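Local coordinates for conserved hypothetical protein (Sulfolobus solfataricus, PDB 2FNA), which binds ADP in the crystal and probably hydrolyses ATP as an archaeal AAA+ ATPase of the P-loop class, its cellular role being unassigned, at residues S323-Y326 with N327-Q331; A162-Y165 with D166-R170; K257-D260 with F261-Q265. One frame throughout, in Å; residues are numbered along the deposited sequence. Where two conformers were deposited one is given.

Overall arrangement
All three contacts are local, each within one helix or at its end, and none touches another. Contact 1 runs along helix 322-334 from its second residue, in the winged helix-turn-helix range. Contact 2 sits at the C-terminal end of helix 158-167 in the ATPase domain, and contact 3 at the N-terminal start of helix 259-282. Contacts 2 and 3 lie on opposite sides of the chain's centre, their own centres about 51 Å apart. Each is partly buried, contact 3 having the most exposed residues. Their chemistry follows their place: a threonine hydroxyl on a helix carbonyl in contact 1, an asparagine amide and waters at a helix end in contact 2, and an asparagine cap in contact 3.

Contact 1: S323-Y326 with N327-Q331; sequences SEIY and NYLTQ
Tyr326 O is gripped twice by Thr330. Thr330 OG1 donates to Tyr326 O at 2.8 Å, and Thr330 N donates to Tyr326 O at 2.9 Å. The two donors come from opposite faces of the carbonyl plane, and OG1 stands well above that plane. Thr330 OG1 lies beside its own backbone N (chi1 -66°), which turns the hydroxyl back along the helix to this carbonyl. The same OG1 also sits over the centre of one face of the Tyr326 ring, with Tyr326 CE2 its nearest ring atom at 3.6 Å. The segments are consecutive turns of helix 322-334, in the part of the chain assigned to a winged helix-turn-helix domain. One flank of the helix is buried: Ile325 and Leu329 lie side by side, with Ile325 CG2 4.0 Å from Leu329 CD1, and both rest on Trp305 of helix 305-316. Beside them, the Tyr328 ring has Glu324 O over one face, offset toward the rim. Glu324 runs alongside this ring, its CB 3.9 Å from Tyr328 CE2. Their polar ends have other partners: Tyr328 OH bonds to Arg291 NH1, and Glu324 OE1 bonds to Ser321 OG.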
loop_
_atom_site.group_PDB
_atom_site.type_symbol
_atom_site.label_atom_id
_atom_site.label_comp_id
_atom_site.label_asym_id
_atom_site.label_seq_id
_atom_site.Cartn_x
_atom_site.Cartn_y
_atom_site.Cartn_z
ATOM N N SER A 323 23.351 16.245 -9.591
ATOM C CA SER A 323 23.332 15.027 -8.767
ATOM C C SER A 323 22.297 15.138 -7.667
ATOM O O SER A 323 21.572 14.180 -7.387
ATOM C CB SER A 323 24.691 14.769 -8.100
ATOM O OG SER A 323 25.719 14.563 -9.048
ATOM N N GLU A 324 22.268 16.302 -7.023
ATOM C CA GLU A 324 21.302 16.578 -5.973
ATOM C C GLU A 324 19.883 16.527 -6.550
ATOM O O GLU A 324 19.018 15.821 -6.012
ATOM C CB GLU A 324 21.584 17.944 -5.329
ATOM C CG GLU A 324 22.797 17.941 -4.400
ATOM C CD GLU A 324 23.201 19.337 -3.916
ATOM O OE1 GLU A 324 23.670 20.174 -4.739
ATOM O OE2 GLU A 324 23.078 19.584 -2.697
ATOM N N ILE A 325 19.680 17.249 -7.655
ATOM C CA ILE A 325 18.380 17.319 -8.343
ATOM C C ILE A 325 17.861 15.925 -8.738
ATOM O O ILE A 325 16.711 15.605 -8.510
ATOM C CB ILE A 325 18.438 18.179 -9.636
ATOM C CG1 ILE A 325 18.922 19.617 -9.353
ATOM C CG2 ILE A 325 17.067 18.181 -10.346
ATOM C CD1 ILE A 325 17.836 20.608 -8.979
ATOM N N TYR A 326 18.728 15.129 -9.351
ATOM C CA TYR A 326 18.415 13.772 -9.758
ATOM C C TYR A 326 17.950 12.936 -8.568
ATOM O O TYR A 326 16.967 12.196 -8.661
ATOM C CB TYR A 326 19.654 13.126 -10.390
ATOM C CG TYR A 326 19.462 11.678 -10.812
ATOM C CD1 TYR A 326 18.858 11.360 -12.029
ATOM C CD2 TYR A 326 19.891 10.626 -9.997
ATOM C CE1 TYR A 326 18.682 10.042 -12.426
ATOM C CE2 TYR A 326 19.719 9.305 -10.385
ATOM C CZ TYR A 326 19.115 9.020 -11.600
ATOM O OH TYR A 326 18.938 7.710 -11.992
ATOM N N ASN A 327 18.670 13.052 -7.454
ATOM C CA ASN A 327 18.354 12.283 -6.248
ATOM C C ASN A 327 16.994 12.668 -5.653
ATOM O O ASN A 327 16.247 11.795 -5.221
ATOM C CB ASN A 327 19.479 12.439 -5.212
ATOM C CG ASN A 327 19.112 11.889 -3.831
ATOM O OD1 ASN A 327 18.774 10.710 -3.676
ATOM N ND2 ASN A 327 19.226 12.743 -2.809
ATOM N N TYR A 328 16.679 13.964 -5.625
ATOM C CA TYR A 328 15.378 14.421 -5.110
ATOM C C TYR A 328 14.210 13.898 -5.971
ATOM O O TYR A 328 13.211 13.391 -5.457
ATOM C CB TYR A 328 15.328 15.952 -5.043
ATOM C CG TYR A 328 16.426 16.612 -4.230
ATOM C CD1 TYR A 328 16.841 16.077 -3.013
ATOM C CD2 TYR A 328 17.010 17.810 -4.654
ATOM C CE1 TYR A 328 17.833 16.689 -2.256
ATOM C CE2 TYR A 328 18.008 18.437 -3.898
ATOM C CZ TYR A 328 18.411 17.868 -2.697
ATOM O OH TYR A 328 19.394 18.461 -1.932
ATOM N N LEU A 329 14.329 14.018 -7.286
ATOM C CA LEU A 329 13.287 13.513 -8.177
ATOM C C LEU A 329 13.195 11.999 -8.155
ATOM O O LEU A 329 12.107 11.458 -8.219
ATOM C CB LEU A 329 13.486 14.018 -9.613
ATOM C CG LEU A 329 13.382 15.535 -9.760
ATOM C CD1 LEU A 329 13.797 15.973 -11.166
ATOM C CD2 LEU A 329 11.978 16.014 -9.416
ATOM N N THR A 330 14.323 11.310 -8.061
ATOM C CA THR A 330 14.329 9.839 -7.953
ATOM C C THR A 330 13.619 9.343 -6.700
ATOM O O THR A 330 12.895 8.354 -6.750
ATOM C CB THR A 330 15.777 9.285 -7.948
ATOM O OG1 THR A 330 16.369 9.543 -9.221
ATOM C CG2 THR A 330 15.801 7.764 -7.668
ATOM N N GLN A 331 13.860 10.009 -5.571
ATOM C CA GLN A 331 13.204 9.639 -4.339
ATOM C C GLN A 331 11.674 9.839 -4.459
ATOM O O GLN A 331 10.888 8.960 -4.082
ATOM C CB GLN A 331 13.795 10.429 -3.166
ATOM C CG GLN A 331 15.196 9.980 -2.769
ATOM C CD GLN A 331 15.232 8.501 -2.398
ATOM O OE1 GLN A 331 14.681 8.096 -1.380
ATOM N NE2 GLN A 331 15.862 7.691 -3.238
#

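Contact 2: A162-Y165 with D166-R170; sequences AYAY and DNLKR
Tyr163 and Asn167 meet twice, once through the backbone carbonyl and once through the ring. Tyr163 O accepts from Asn167 N at 2.8 Å and from the side-chain ND2 at 2.9 Å. The ND2 bond lies in the carbonyl plane, on a lone pair, but is bent, with an N-H...O angle of 139°. Asn167 CG lies beside its own backbone N (chi1 -53°), which carries the amide back to that carbonyl. Asn167 CB then sits over one face of the Tyr163 ring in a CH-pi contact, 4.2 Å from the centroid. The ring and amide planes are 35° apart.

The packed side is apolar. Leu168 puts CD2 4.0 Å from Tyr163 CE2, while its CD1 is 3.9 Å from Ala164 CB. Leu168 and Ala164 both press on Leu128 of helix 124-133, and Tyr163 OH bonds to Glu129 of the same helix. With Tyr163 replaced by an alanine, Glu129 would probably lose this hydroxyl, Leu168 CD2 would lose its ring neighbour, and Asn167 CB would be uncovered.

Helix 158-167 is the crossover of a beta-alpha-beta unit between strands 139-144 and 171-177 of the parallel sheet. Leu168 is the first residue to leave helical geometry, and its N still reaches Ala164 O at 2.8 Å.

The solvent side is looser. Asn167 and Lys169 are exposed, and two waters lie 2.8 Å from Tyr165 O. One is also 2.8 Å from Leu168 O, but it has more acceptors in reach than protons, so its bonds are shared. The other accepts from Lys169 NZ, which bonds only weakly to Asp166 O. Two side chains are tied to the fold instead: Asp166 OD2 forms a salt bridge with Arg199, and Tyr165 OH bonds to Ala200 O.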
loop_
_atom_site.group_PDB
_atom_site.type_symbol
_atom_site.label_atom_id
_atom_site.label_comp_id
_atom_site.label_asym_id
_atom_site.label_seq_id
_atom_site.Cartn_x
_atom_site.Cartn_y
_atom_site.Cartn_z
ATOM N N ALA A 162 12.704 -16.505 -0.200
ATOM C CA ALA A 162 13.168 -17.308 -1.336
ATOM C C ALA A 162 13.062 -18.800 -1.025
ATOM O O ALA A 162 12.671 -19.592 -1.869
ATOM C CB ALA A 162 14.608 -16.958 -1.683
ATOM N N TYR A 163 13.414 -19.171 0.196
ATOM C CA TYR A 163 13.273 -20.547 0.649
ATOM C C TYR A 163 11.812 -21.053 0.520
ATOM O O TYR A 163 11.557 -22.158 0.035
ATOM C CB TYR A 163 13.800 -20.711 2.087
ATOM C CG TYR A 163 13.559 -22.106 2.608
ATOM C CD1 TYR A 163 14.356 -23.150 2.185
ATOM C CD2 TYR A 163 12.480 -22.392 3.452
ATOM C CE1 TYR A 163 14.131 -24.443 2.607
ATOM C CE2 TYR A 163 12.239 -23.701 3.880
ATOM C CZ TYR A 163 13.074 -24.717 3.446
ATOM O OH TYR A 163 12.884 -26.026 3.834
ATOM N N ALA A 164 10.873 -20.236 0.978
ATOM C CA ALA A 164 9.462 -20.509 0.856
ATOM C C ALA A 164 9.035 -20.594 -0.601
ATOM O O ALA A 164 8.378 -21.558 -1.018
ATOM C CB ALA A 164 8.661 -19.410 1.579
ATOM N N TYR A 165 9.408 -19.577 -1.369
ATOM C CA TYR A 165 9.122 -19.530 -2.804
ATOM C C TYR A 165 9.543 -20.822 -3.483
ATOM O O TYR A 165 8.745 -21.449 -4.194
ATOM C CB TYR A 165 9.817 -18.300 -3.457
ATOM C CG TYR A 165 9.364 -18.034 -4.888
ATOM C CD1 TYR A 165 9.721 -18.895 -5.919
ATOM C CD2 TYR A 165 8.599 -16.932 -5.196
ATOM C CE1 TYR A 165 9.314 -18.661 -7.214
ATOM C CE2 TYR A 165 8.178 -16.695 -6.481
ATOM C CZ TYR A 165 8.536 -17.575 -7.485
ATOM O OH TYR A 165 8.135 -17.332 -8.755
ATOM N N ASP A 166 10.796 -21.231 -3.274
ATOM C CA ASP A 166 11.311 -22.441 -3.932
ATOM C C ASP A 166 10.819 -23.763 -3.301
ATOM O O ASP A 166 10.658 -24.753 -4.017
ATOM C CB ASP A 166 12.850 -22.434 -4.004
ATOM C CG ASP A 166 13.409 -21.260 -4.826
ATOM O OD1 ASP A 166 12.664 -20.637 -5.632
ATOM O OD2 ASP A 166 14.610 -20.955 -4.654
ATOM N N ASN A 167 10.549 -23.771 -1.989
ATOM C CA ASN A 167 10.338 -25.045 -1.249
ATOM C C ASN A 167 9.039 -25.242 -0.447
ATOM O O ASN A 167 8.680 -26.382 -0.143
ATOM C CB ASN A 167 11.514 -25.266 -0.301
ATOM C CG ASN A 167 12.836 -25.178 -1.014
ATOM O OD1 ASN A 167 13.199 -26.079 -1.762
ATOM N ND2 ASN A 167 13.544 -24.062 -0.835
ATOM N N LEU A 168 8.373 -24.157 -0.064
ATOM C CA LEU A 168 7.148 -24.234 0.755
ATOM C C LEU A 168 5.974 -23.987 -0.175
ATOM O O LEU A 168 5.621 -22.843 -0.496
ATOM C CB LEU A 168 7.198 -23.253 1.944
ATOM C CG LEU A 168 8.383 -23.416 2.923
ATOM C CD1 LEU A 168 8.325 -22.413 4.043
ATOM C CD2 LEU A 168 8.440 -24.814 3.512
ATOM N N LYS A 169 5.403 -25.098 -0.638
ATOM C CA LYS A 169 4.389 -25.096 -1.696
ATOM C C LYS A 169 2.994 -24.781 -1.212
ATOM O O LYS A 169 2.128 -24.505 -2.030
ATOM C CB LYS A 169 4.385 -26.431 -2.447
ATOM C CG LYS A 169 5.765 -26.838 -3.041
ATOM C CD LYS A 169 6.227 -25.945 -4.218
ATOM C CE LYS A 169 7.748 -26.019 -4.392
ATOM N NZ LYS A 169 8.206 -25.788 -5.803
ATOM N N ARG A 170 2.777 -24.811 0.103
ATOM C CA ARG A 170 1.511 -24.352 0.698
ATOM C C ARG A 170 1.595 -22.976 1.345
ATOM O O ARG A 170 0.679 -22.600 2.056
ATOM C CB ARG A 170 0.977 -25.355 1.732
ATOM C CG ARG A 170 0.432 -26.627 1.086
ATOM C CD ARG A 170 -0.376 -27.473 2.047
ATOM N NE ARG A 170 0.437 -28.018 3.131
ATOM C CZ ARG A 170 1.317 -29.009 2.991
ATOM N NH1 ARG A 170 1.532 -29.580 1.803
ATOM N NH2 ARG A 170 2.002 -29.433 4.047
HETATM O O HOH W 1 6.425 -22.530 -3.176
HETATM O O HOH W 2 8.240 -22.709 -6.684
#

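Contact 3: K257-D260 with F261-Q265; sequences KNLD and FAINQ
The backbone enters helix 259-282 at Asn258, where Asn258 O accepts from Ala262 N at 3.0 Å; Ile263 N and Asn264 N continue the ladder to Leu259 O and Asp260 O. The Asn258 side chain points toward this first turn. Its OD1 accepts from Phe261 N at 3.1 Å in a nearly straight bond, with an N-H...O angle of 172°, although the donor is tilted from the plane of the amide carbonyl. A weak second bond reaches OD1 from Asp260 N. With CG anti to its backbone N (chi1 -172°), Asn258 sets OD1 in front of Phe261 N. Asn258 CB rests 3.8 Å from Phe261 CB, and the amide and phenyl planes are steeply inclined, 79° apart. On another flank Leu259 and Ile263 lie alongside each other and point the same way. Their CD1 methyls are 4.0 Å apart, and Leu259 also touches Phe229. Ala262 faces helix 243-256, where it packs on Phe249. Lys257, with positive phi, is the first residue to leave helical geometry after that helix. The arrangement is a tight turn between two helices, closed by a classical asparagine N-cap: the side-chain oxygen takes up the N-H of the third residue after it.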
loop_
_atom_site.group_PDB
_atom_site.type_symbol
_atom_site.label_atom_id
_atom_site.label_comp_id
_atom_site.label_asym_id
_atom_site.label_seq_id
_atom_site.Cartn_x
_atom_site.Cartn_y
_atom_site.Cartn_z
ATOM N N LYS A 257 -26.091 15.991 1.496
ATOM C CA LYS A 257 -26.852 16.351 0.276
ATOM C C LYS A 257 -26.610 17.770 -0.250
ATOM O O LYS A 257 -27.467 18.333 -0.925
ATOM C CB LYS A 257 -28.356 16.163 0.477
ATOM C CG LYS A 257 -28.760 14.811 1.038
ATOM C CD LYS A 257 -28.880 13.771 -0.025
ATOM C CE LYS A 257 -29.415 12.474 0.561
ATOM N NZ LYS A 257 -30.802 12.595 1.096
ATOM N N ASN A 258 -25.459 18.348 0.060
ATOM C CA ASN A 258 -25.055 19.623 -0.502
ATOM C C ASN A 258 -23.808 19.361 -1.311
ATOM O O ASN A 258 -22.792 18.939 -0.783
ATOM C CB ASN A 258 -24.787 20.660 0.589
ATOM C CG ASN A 258 -24.562 22.052 0.030
ATOM O OD1 ASN A 258 -23.591 22.311 -0.667
ATOM N ND2 ASN A 258 -25.469 22.947 0.329
ATOM N N LEU A 259 -23.894 19.606 -2.606
ATOM C CA LEU A 259 -22.813 19.289 -3.505
ATOM C C LEU A 259 -21.540 20.046 -3.177
ATOM O O LEU A 259 -20.477 19.448 -3.152
ATOM C CB LEU A 259 -23.231 19.561 -4.943
ATOM C CG LEU A 259 -22.119 19.303 -5.943
ATOM C CD1 LEU A 259 -21.854 17.822 -6.037
ATOM C CD2 LEU A 259 -22.493 19.884 -7.311
ATOM N N ASP A 260 -21.629 21.348 -2.929
ATOM C CA ASP A 260 -20.427 22.157 -2.726
ATOM C C ASP A 260 -19.785 21.852 -1.404
ATOM O O ASP A 260 -18.557 21.880 -1.279
ATOM C CB ASP A 260 -20.734 23.654 -2.734
ATOM C CG ASP A 260 -21.161 24.172 -4.090
ATOM O OD1 ASP A 260 -21.017 23.447 -5.106
ATOM O OD2 ASP A 260 -21.640 25.329 -4.128
ATOM N N PHE A 261 -20.620 21.637 -0.390
ATOM C CA PHE A 261 -20.127 21.211 0.906
ATOM C C PHE A 261 -19.396 19.873 0.806
ATOM O O PHE A 261 -18.289 19.761 1.313
ATOM C CB PHE A 261 -21.265 21.152 1.930
ATOM C CG PHE A 261 -20.847 20.654 3.291
ATOM C CD1 PHE A 261 -20.386 21.535 4.251
ATOM C CD2 PHE A 261 -20.947 19.295 3.615
ATOM C CE1 PHE A 261 -20.017 21.084 5.501
ATOM C CE2 PHE A 261 -20.592 18.840 4.871
ATOM C CZ PHE A 261 -20.118 19.741 5.814
ATOM N N ALA A 262 -19.993 18.877 0.157
ATOM C CA ALA A 262 -19.365 17.545 0.026
ATOM C C ALA A 262 -18.047 17.561 -0.754
ATOM O O ALA A 262 -17.106 16.850 -0.397
ATOM C CB ALA A 262 -20.323 16.538 -0.579
ATOM N N ILE A 263 -17.983 18.355 -1.812
ATOM C CA ILE A 263 -16.722 18.553 -2.539
ATOM C C ILE A 263 -15.660 19.240 -1.711
ATOM O O ILE A 263 -14.513 18.771 -1.693
ATOM C CB ILE A 263 -16.943 19.338 -3.843
ATOM C CG1 ILE A 263 -17.570 18.394 -4.871
ATOM C CG2 ILE A 263 -15.596 19.915 -4.380
ATOM C CD1 ILE A 263 -18.023 19.040 -6.121
ATOM N N ASN A 264 -16.023 20.358 -1.057
ATOM C CA ASN A 264 -15.061 21.122 -0.295
ATOM C C ASN A 264 -14.556 20.312 0.889
ATOM O O ASN A 264 -13.371 20.334 1.195
ATOM C CB ASN A 264 -15.658 22.461 0.165
ATOM C CG ASN A 264 -15.794 23.470 -0.974
ATOM O OD1 ASN A 264 -14.961 23.523 -1.882
ATOM N ND2 ASN A 264 -16.845 24.276 -0.924
ATOM N N GLN A 265 -15.451 19.597 1.556
ATOM C CA GLN A 265 -15.025 18.753 2.668
ATOM C C GLN A 265 -14.052 17.649 2.217
ATOM O O GLN A 265 -13.076 17.319 2.928
ATOM C CB GLN A 265 -16.235 18.144 3.377
ATOM C CG GLN A 265 -15.847 17.251 4.538
ATOM C CD GLN A 265 -16.934 17.149 5.589
ATOM O OE1 GLN A 265 -17.853 17.965 5.633
ATOM N NE2 GLN A 265 -16.824 16.144 6.453
#